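Local coordinates for protein probable dipeptidase (Pseudomonas aeruginosa, PDB 3B40) that probably hydrolyses dipeptides as a metal-dependent peptidase of the membrane dipeptidase (M19) family, built on a TIM-barrel fold, at residues Q13-L18 / N377-L382; S27-P32 / G58-A63; V354-D359 / D367-V372. The protein carries 11 engineered substitutions. One frame throughout, in Å; residues are numbered along the deposited sequence.

Contact 1 joins helix 9-19 to helix 375-385 near both chain ends, and the loop it closes contains contact 2 and then contact 3. Contact 2 lies in the beta-alpha-beta unit of strand 25-29, helix 52-58 and strand 62-68; contact 3 folds the loop after strand 354-357 back onto that strand. The centres of contacts 2 and 3 are about 9 Å apart, and Ser27 packs on Ser357 where the first and last strands of the curled parallel sheet come together. Contact 1, centred about 13 Å from contact 3, is linked to it by Val378 packing on Trp369 and a probable hydrogen bond from Asn377 ND2 to Gly368 O. Early and late parts of the chain thus meet.

Contact 1: Q13-L18 / N377-L382; sequences QHAEEL and NVTAEL. Engineered in segment 13-18: Gln13 (natural residue Lys). With CA (calcium ion), chain E; CD (cadmium ion), chain B.
Ala15 and Leu18 of helix 9-19 pack against Thr379 and Ala380 of helix 375-385, a helix-helix crossing at the periphery of the TIM-barrel fold that brings the beginning of the chain onto one of its last helices. The short axes approach to 8.8 Å at an angle of 119° between their directions, so only a small patch is shared. The closer-packed part is buried and mostly apolar. Ala15 CB lies against the Thr379-Ala380 step, 4.2 Å from both Thr379 CG2 and Ala380 N; the small methyls let the backbones come near, with the CA atoms of Ala15 and Ala380 5.6 Å apart. Leu18 reaches the same threonine methyl with one branch, CD2 lying 4.0 Å from Thr379 CG2. In Thr379 the methyl stands anti to the backbone N and faces helix 9-19, while chi1 of -58° puts OG1 beside that nitrogen. The hydroxyl is buried but not wasted, being hydrogen-bonded to His19 and Trp396, and it ties this helix to the end of helix 9-19 and to helix 389-409.

The metal-binding residues His14 and Glu17 stand outside this apolar patch and are partly exposed. Glu17 chelates a cadmium ion through both carboxylate oxygens, OE1 at 2.4 Å and OE2 at 2.3 Å; Glu20 binds the same ion. In His14, with CG anti to its backbone nitrogen (chi1 -175°), the imidazole extends to a calcium ion shared with Asp389. A water is a further ligand: its oxygen lies in the plane of the His14 ring at the edge, and both that oxygen and His14 NE2 bind the calcium at 2.4 Å.

Contact 2: S27-P32 / G58-A63; sequences SRITVP and GRLSGA. Engineered in segment 27-32: Val31 (natural residue Ile).
Ile29 points across to Ala63 and Leu60, the side chains that meet it from the far end of a beta-alpha-beta crossover: strand 25-29, helix 52-58 and the parallel strand 62-68 of the barrel. Starting at its root, CB is 4.7 Å from Ala63 CB, too far for close packing. There the side chain divides. CG2, anti to the backbone N, lies farther from Ala63 CB, at 5.7 Å, whereas chi1 of -54° turns CG1 beside that nitrogen and brings it to 4.3 Å from Ala63 CB. An extended chi2 of 177° then carries CD1 onward, and this terminal methyl does most of the touching. It rests 3.7 Å from Ala63 CB and 4.4 Å from Leu60 CD2, touching a methyl of the strand and, more loosely, a branch end of the loop before it.

Leu60 arrives just after helix 52-58 has ended in a Schellman motif, with Arg59 at the positive-phi C-prime position, so the turn brings the leucine to Ile29 and Phe131 immediately before strand 62-68 begins. Ser358, Val372 and Leu65 also pack on Ile29, and Phe131 of the next strand covers Leu60 and Ala63. No hydrogen bond runs between the two segments; what joins them here is methyl against methyl, which implies that cohesion rests on shape and the exclusion of water.

Contact 3: V354-D359 / D367-V372; sequences VGISSD and DGWKDV
Trp369 brings the six-membered end of its indole up to Ser358 and Ile356, both at an oblique angle, folding the loop that follows strand 354-357 back over the C-terminal end of this barrel strand. The tryptophan gives up by far the most surface. Its CG stands anti to the backbone N (chi1 -176°), which throws the ring out from the loop so that CH2, the far corner of the indole, makes the nearest approach to three successive residues. The CG2 branch of Ile356 lies 3.8 Å from CH2. Ser358 contributes mainly its CB, 3.6 Å from CH2 and 3.8 Å from CZ2 of the same ring. Between them the backbone carbonyl of Ser357 comes to the ring edge close to its plane, with O 3.5 Å from Trp369 CH2.

The hydroxyl of Ser358 has other business: chi1 of 56° sets OG between the backbone N and the carbonyl carbon, and it bonds to Asp26 and to the backbone N of Phe360. Phe360 also meets the indole edge-to-face, and Trp396 of helix 389-409 packs on both Trp369 and Ile356. Across the segments there is no hydrogen bond. Contact is largely apolar; the backbone of Ser357 is already paired with Val264 and Gly266 in the sheet, and the weakly positive C-H rim of the indole probably adds a mildly favourable contact to its carbonyl oxygen.

Contact 1: Q13-L18 / N377-L382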
loop_
_atom_site.group_PDB
_atom_site.type_symbol
_atom_site.label_atom_id
_atom_site.label_comp_id
_atom_site.label_asym_id
_atom_site.label_seq_id
_atom_site.Cartn_x
_atom_site.Cartn_y
_atom_site.Cartn_z
ATOM N N GLN A 13 -0.277 -28.760 -2.974
ATOM C CA GLN A 13 -0.136 -29.492 -1.695
ATOM C C GLN A 13 1.063 -28.995 -0.913
ATOM O O GLN A 13 1.004 -28.799 0.288
ATOM C CB GLN A 13 0.054 -31.005 -1.948
ATOM C CG GLN A 13 -1.232 -31.755 -2.315
ATOM C CD GLN A 13 -2.334 -31.554 -1.300
ATOM O OE1 GLN A 13 -2.117 -31.736 -0.086
ATOM N NE2 GLN A 13 -3.527 -31.144 -1.779
ATOM N N HIS A 14 2.168 -28.816 -1.609
ATOM C CA HIS A 14 3.349 -28.227 -1.004
ATOM C C HIS A 14 3.046 -26.824 -0.446
ATOM O O HIS A 14 3.450 -26.517 0.662
ATOM C CB HIS A 14 4.448 -28.196 -2.047
ATOM C CG HIS A 14 5.765 -27.719 -1.544
ATOM N ND1 HIS A 14 6.795 -27.392 -2.399
ATOM C CD2 HIS A 14 6.223 -27.481 -0.290
ATOM C CE1 HIS A 14 7.838 -26.986 -1.696
ATOM N NE2 HIS A 14 7.522 -27.035 -0.414
ATOM N N ALA A 15 2.322 -25.995 -1.196
ATOM C CA ALA A 15 1.958 -24.642 -0.750
ATOM C C ALA A 15 1.108 -24.749 0.526
ATOM O O ALA A 15 1.350 -24.040 1.502
ATOM C CB ALA A 15 1.177 -23.914 -1.845
ATOM N N GLU A 16 0.123 -25.646 0.519
ATOM C CA GLU A 16 -0.767 -25.815 1.695
ATOM C C GLU A 16 -0.008 -26.314 2.920
ATOM O O GLU A 16 -0.144 -25.756 4.009
ATOM C CB GLU A 16 -1.977 -26.704 1.351
ATOM C CG GLU A 16 -2.872 -26.057 0.288
ATOM C CD GLU A 16 -3.809 -27.039 -0.378
ATOM O OE1 GLU A 16 -3.740 -28.266 -0.080
ATOM O OE2 GLU A 16 -4.622 -26.570 -1.198
ATOM N N GLU A 17 0.854 -27.307 2.734
ATOM C CA GLU A 17 1.668 -27.807 3.849
ATOM C C GLU A 17 2.507 -26.713 4.480
ATOM O O GLU A 17 2.631 -26.635 5.721
ATOM C CB GLU A 17 2.549 -28.991 3.400
ATOM C CG GLU A 17 1.778 -30.279 3.198
ATOM C CD GLU A 17 1.112 -30.789 4.505
ATOM O OE1 GLU A 17 1.701 -30.646 5.606
ATOM O OE2 GLU A 17 -0.018 -31.319 4.441
ATOM N N LEU A 18 3.071 -25.840 3.642
ATOM C CA LEU A 18 3.939 -24.761 4.138
ATOM C C LEU A 18 3.125 -23.725 4.948
ATOM O O LEU A 18 3.545 -23.276 6.037
ATOM C CB LEU A 18 4.746 -24.142 2.963
ATOM C CG LEU A 18 5.839 -23.082 3.220
ATOM C CD1 LEU A 18 7.065 -23.635 4.016
ATOM C CD2 LEU A 18 6.263 -22.417 1.906
ATOM N N ASN A 377 -1.819 -19.405 -3.544
ATOM C CA ASN A 377 -1.602 -19.292 -4.987
ATOM C C ASN A 377 -0.310 -18.521 -5.306
ATOM O O ASN A 377 0.389 -18.874 -6.249
ATOM C CB ASN A 377 -2.779 -18.589 -5.651
ATOM C CG ASN A 377 -4.004 -19.480 -5.765
ATOM O OD1 ASN A 377 -3.977 -20.657 -5.355
ATOM N ND2 ASN A 377 -5.084 -18.939 -6.352
ATOM N N VAL A 378 -0.005 -17.490 -4.512
ATOM C CA VAL A 378 1.227 -16.695 -4.674
ATOM C C VAL A 378 2.368 -17.618 -4.320
ATOM O O VAL A 378 3.357 -17.733 -5.072
ATOM C CB VAL A 378 1.267 -15.420 -3.727
ATOM C CG1 VAL A 378 2.564 -14.649 -3.913
ATOM C CG2 VAL A 378 0.071 -14.492 -3.985
ATOM N N THR A 379 2.213 -18.324 -3.196
ATOM C CA THR A 379 3.216 -19.308 -2.788
ATOM C C THR A 379 3.465 -20.412 -3.828
ATOM O O THR A 379 4.596 -20.844 -4.027
ATOM C CB THR A 379 2.879 -19.907 -1.408
ATOM O OG1 THR A 379 2.804 -18.837 -0.457
ATOM C CG2 THR A 379 3.962 -20.893 -0.972
ATOM N N ALA A 380 2.402 -20.866 -4.481
ATOM C CA ALA A 380 2.517 -21.873 -5.542
ATOM C C ALA A 380 3.367 -21.390 -6.729
ATOM O O ALA A 380 4.154 -22.163 -7.293
ATOM C CB ALA A 380 1.153 -22.273 -6.023
ATOM N N GLU A 381 3.177 -20.131 -7.128
ATOM C CA GLU A 381 4.019 -19.508 -8.180
ATOM C C GLU A 381 5.474 -19.363 -7.724
ATOM O O GLU A 381 6.382 -19.601 -8.514
ATOM C CB GLU A 381 3.454 -18.169 -8.645
ATOM C CG GLU A 381 4.178 -17.516 -9.857
ATOM C CD GLU A 381 4.218 -18.366 -11.123
ATOM O OE1 GLU A 381 3.303 -19.192 -11.347
ATOM O OE2 GLU A 381 5.178 -18.195 -11.917
ATOM N N LEU A 382 5.685 -18.936 -6.472
ATOM C CA LEU A 382 7.026 -18.921 -5.852
ATOM C C LEU A 382 7.712 -20.299 -5.825
ATOM O O LEU A 382 8.875 -20.448 -6.232
ATOM C CB LEU A 382 6.981 -18.315 -4.446
ATOM C CG LEU A 382 6.652 -16.820 -4.345
ATOM C CD1 LEU A 382 6.210 -16.436 -2.908
ATOM C CD2 LEU A 382 7.843 -16.018 -4.862
HETATM CA CA CA E . 8.567 -27.383 1.722
HETATM CD CD CD B . -0.328 -31.324 6.762
HETATM O O HOH W 1 6.674 -27.437 3.233
#

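Contact 2: S27-P32 / G58-A63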
loop_
_atom_site.group_PDB
_atom_site.type_symbol
_atom_site.label_atom_id
_atom_site.label_comp_id
_atom_site.label_asym_id
_atom_site.label_seq_id
_atom_site.Cartn_x
_atom_site.Cartn_y
_atom_site.Cartn_z
ATOM N N SER A 27 1.292 -6.302 3.889
ATOM C CA SER A 27 1.597 -4.982 4.415
ATOM C C SER A 27 0.665 -3.898 3.929
ATOM O O SER A 27 0.884 -2.727 4.232
ATOM C CB SER A 27 3.073 -4.594 4.142
ATOM O OG SER A 27 3.368 -4.735 2.764
ATOM N N ARG A 28 -0.369 -4.252 3.158
ATOM C CA ARG A 28 -1.278 -3.218 2.648
ATOM C C ARG A 28 -2.678 -3.715 2.240
ATOM O O ARG A 28 -2.888 -4.212 1.139
ATOM C CB ARG A 28 -0.603 -2.413 1.520
ATOM C CG ARG A 28 -1.497 -1.378 0.860
ATOM C CD ARG A 28 -1.579 -0.120 1.695
ATOM N NE ARG A 28 -2.345 0.906 0.978
ATOM C CZ ARG A 28 -3.356 1.596 1.508
ATOM N NH1 ARG A 28 -3.735 1.383 2.783
ATOM N NH2 ARG A 28 -3.979 2.489 0.748
ATOM N N ILE A 29 -3.609 -3.594 3.173
ATOM C CA ILE A 29 -5.031 -3.782 2.942
ATOM C C ILE A 29 -5.791 -2.578 3.498
ATOM O O ILE A 29 -5.508 -2.072 4.593
ATOM C CB ILE A 29 -5.578 -5.111 3.569
ATOM C CG1 ILE A 29 -4.755 -6.299 3.071
ATOM C CG2 ILE A 29 -7.128 -5.290 3.282
ATOM C CD1 ILE A 29 -5.145 -7.658 3.665
ATOM N N THR A 30 -6.715 -2.083 2.693
ATOM C CA THR A 30 -7.486 -0.917 3.072
ATOM C C THR A 30 -8.657 -1.359 3.904
ATOM O O THR A 30 -9.254 -2.419 3.645
ATOM C CB THR A 30 -7.971 -0.144 1.819
ATOM O OG1 THR A 30 -6.851 0.473 1.220
ATOM C CG2 THR A 30 -9.018 0.930 2.155
ATOM N N VAL A 31 -8.975 -0.554 4.912
ATOM C CA VAL A 31 -10.213 -0.716 5.707
ATOM C C VAL A 31 -11.335 0.134 5.059
ATOM O O VAL A 31 -11.237 1.376 5.036
ATOM C CB VAL A 31 -9.995 -0.233 7.183
ATOM C CG1 VAL A 31 -11.249 -0.505 8.065
ATOM C CG2 VAL A 31 -8.735 -0.835 7.797
ATOM N N PRO A 32 -12.403 -0.529 4.531
ATOM C CA PRO A 32 -13.595 0.147 3.988
ATOM C C PRO A 32 -14.310 0.860 5.125
ATOM O O PRO A 32 -14.415 0.314 6.236
ATOM C CB PRO A 32 -14.461 -1.025 3.468
ATOM C CG PRO A 32 -13.479 -2.175 3.288
ATOM C CD PRO A 32 -12.540 -1.994 4.454
ATOM N N GLY A 58 -7.339 -18.995 3.738
ATOM C CA GLY A 58 -6.046 -18.823 3.118
ATOM C C GLY A 58 -4.933 -19.062 4.099
ATOM O O GLY A 58 -3.810 -19.287 3.683
ATOM N N ARG A 59 -5.227 -18.993 5.407
ATOM C CA ARG A 59 -4.169 -19.052 6.445
ATOM C C ARG A 59 -3.309 -17.779 6.506
ATOM O O ARG A 59 -2.141 -17.849 6.863
ATOM C CB ARG A 59 -3.236 -20.283 6.277
ATOM C CG ARG A 59 -3.928 -21.651 6.177
ATOM C CD ARG A 59 -4.761 -21.969 7.421
ATOM N NE ARG A 59 -4.004 -21.887 8.680
ATOM C CZ ARG A 59 -3.442 -22.925 9.313
ATOM N NH1 ARG A 59 -2.801 -22.709 10.448
ATOM N NH2 ARG A 59 -3.538 -24.182 8.846
ATOM N N LEU A 60 -3.877 -16.627 6.134
ATOM C CA LEU A 60 -3.205 -15.332 6.331
ATOM C C LEU A 60 -3.133 -15.061 7.810
ATOM O O LEU A 60 -4.175 -15.031 8.460
ATOM C CB LEU A 60 -4.026 -14.212 5.674
ATOM C CG LEU A 60 -3.347 -12.829 5.700
ATOM C CD1 LEU A 60 -1.969 -12.827 5.041
ATOM C CD2 LEU A 60 -4.242 -11.750 5.080
ATOM N N SER A 61 -1.929 -14.859 8.342
ATOM C CA SER A 61 -1.759 -14.639 9.782
ATOM C C SER A 61 -2.145 -13.224 10.203
ATOM O O SER A 61 -2.616 -13.003 11.324
ATOM C CB SER A 61 -0.316 -14.917 10.221
ATOM O OG SER A 61 0.128 -16.160 9.678
ATOM N N GLY A 62 -1.879 -12.261 9.328
ATOM C CA GLY A 62 -2.178 -10.880 9.698
ATOM C C GLY A 62 -1.912 -9.916 8.566
ATOM O O GLY A 62 -1.516 -10.330 7.477
ATOM N N ALA A 63 -2.179 -8.632 8.807
ATOM C CA ALA A 63 -2.077 -7.605 7.758
ATOM C C ALA A 63 -1.942 -6.228 8.371
ATOM O O ALA A 63 -2.404 -6.003 9.496
ATOM C CB ALA A 63 -3.315 -7.627 6.871
#

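Contact 3: V354-D359 / D367-V372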
loop_
_atom_site.group_PDB
_atom_site.type_symbol
_atom_site.label_atom_id
_atom_site.label_comp_id
_atom_site.label_asym_id
_atom_site.label_seq_id
_atom_site.Cartn_x
_atom_site.Cartn_y
_atom_site.Cartn_z
ATOM N N VAL A 354 12.936 -8.094 0.612
ATOM C CA VAL A 354 11.718 -8.168 -0.179
ATOM C C VAL A 354 10.535 -8.808 0.608
ATOM O O VAL A 354 10.709 -9.725 1.428
ATOM C CB VAL A 354 11.961 -8.874 -1.567
ATOM C CG1 VAL A 354 10.746 -8.725 -2.509
ATOM C CG2 VAL A 354 13.192 -8.298 -2.278
ATOM N N GLY A 355 9.338 -8.299 0.338
ATOM C CA GLY A 355 8.086 -8.821 0.935
ATOM C C GLY A 355 6.975 -8.755 -0.088
ATOM O O GLY A 355 7.243 -8.594 -1.270
ATOM N N ILE A 356 5.724 -8.847 0.370
ATOM C CA ILE A 356 4.573 -9.015 -0.520
ATOM C C ILE A 356 3.435 -8.202 0.056
ATOM O O ILE A 356 3.287 -8.110 1.268
ATOM C CB ILE A 356 4.113 -10.538 -0.627
ATOM C CG1 ILE A 356 5.288 -11.442 -1.036
ATOM C CG2 ILE A 356 2.923 -10.694 -1.627
ATOM C CD1 ILE A 356 5.026 -12.965 -0.822
ATOM N N SER A 357 2.630 -7.613 -0.814
ATOM C CA SER A 357 1.450 -6.847 -0.378
ATOM C C SER A 357 0.432 -6.912 -1.493
ATOM O O SER A 357 0.806 -7.181 -2.619
ATOM C CB SER A 357 1.797 -5.416 -0.028
ATOM O OG SER A 357 2.279 -4.683 -1.136
ATOM N N SER A 358 -0.837 -6.680 -1.176
ATOM C CA SER A 358 -1.932 -6.780 -2.162
ATOM C C SER A 358 -2.515 -5.486 -2.713
ATOM O O SER A 358 -2.867 -5.396 -3.916
ATOM C CB SER A 358 -3.090 -7.547 -1.537
ATOM O OG SER A 358 -3.523 -6.952 -0.330
ATOM N N ASP A 359 -2.598 -4.492 -1.843
ATOM C CA ASP A 359 -3.414 -3.281 -2.069
ATOM C C ASP A 359 -4.891 -3.685 -2.142
ATOM O O ASP A 359 -5.694 -3.008 -2.774
ATOM C CB ASP A 359 -2.998 -2.518 -3.320
ATOM C CG ASP A 359 -2.885 -0.985 -3.082
ATOM O OD1 ASP A 359 -3.395 -0.449 -2.058
ATOM O OD2 ASP A 359 -2.285 -0.312 -3.958
ATOM N N ASP A 367 -4.947 -11.572 -11.286
ATOM C CA ASP A 367 -5.526 -12.830 -11.734
ATOM C C ASP A 367 -4.813 -13.975 -11.006
ATOM O O ASP A 367 -3.607 -14.132 -11.125
ATOM C CB ASP A 367 -5.394 -12.955 -13.262
ATOM C CG ASP A 367 -6.091 -14.192 -13.817
ATOM O OD1 ASP A 367 -7.025 -14.703 -13.172
ATOM O OD2 ASP A 367 -5.701 -14.667 -14.911
ATOM N N GLY A 368 -5.565 -14.755 -10.236
ATOM C CA GLY A 368 -5.017 -15.882 -9.480
ATOM C C GLY A 368 -4.856 -15.558 -8.000
ATOM O O GLY A 368 -4.564 -16.442 -7.190
ATOM N N TRP A 369 -5.050 -14.279 -7.649
ATOM C CA TRP A 369 -4.985 -13.787 -6.252
ATOM C C TRP A 369 -5.945 -12.635 -6.071
ATOM O O TRP A 369 -5.557 -11.484 -6.162
ATOM C CB TRP A 369 -3.558 -13.363 -5.867
ATOM C CG TRP A 369 -3.347 -12.936 -4.414
ATOM C CD1 TRP A 369 -3.994 -13.424 -3.313
ATOM C CD2 TRP A 369 -2.404 -11.955 -3.921
ATOM N NE1 TRP A 369 -3.526 -12.798 -2.165
ATOM C CE2 TRP A 369 -2.537 -11.910 -2.517
ATOM C CE3 TRP A 369 -1.446 -11.116 -4.542
ATOM C CZ2 TRP A 369 -1.755 -11.069 -1.715
ATOM C CZ3 TRP A 369 -0.667 -10.296 -3.749
ATOM C CH2 TRP A 369 -0.831 -10.268 -2.340
ATOM N N LYS A 370 -7.194 -12.959 -5.761
ATOM C CA LYS A 370 -8.247 -11.982 -5.836
ATOM C C LYS A 370 -8.736 -11.560 -4.467
ATOM O O LYS A 370 -9.472 -10.583 -4.337
ATOM C CB LYS A 370 -9.396 -12.507 -6.697
ATOM C CG LYS A 370 -10.274 -13.575 -6.039
ATOM C CD LYS A 370 -11.352 -14.023 -7.014
ATOM C CE LYS A 370 -11.828 -15.418 -6.685
ATOM N NZ LYS A 370 -12.845 -15.406 -5.581
ATOM N N ASP A 371 -8.350 -12.330 -3.455
ATOM C CA ASP A 371 -8.621 -11.964 -2.071
ATOM C C ASP A 371 -7.690 -12.747 -1.120
ATOM O O ASP A 371 -6.862 -13.556 -1.567
ATOM C CB ASP A 371 -10.139 -12.106 -1.750
ATOM C CG ASP A 371 -10.629 -13.552 -1.809
ATOM O OD1 ASP A 371 -9.903 -14.469 -1.341
ATOM O OD2 ASP A 371 -11.742 -13.764 -2.336
ATOM N N VAL A 372 -7.806 -12.496 0.180
ATOM C CA VAL A 372 -6.820 -13.019 1.148
ATOM C C VAL A 372 -6.869 -14.533 1.268
ATOM O O VAL A 372 -5.941 -15.133 1.810
ATOM C CB VAL A 372 -6.924 -12.393 2.577
ATOM C CG1 VAL A 372 -6.559 -10.907 2.525
ATOM C CG2 VAL A 372 -8.324 -12.615 3.172
#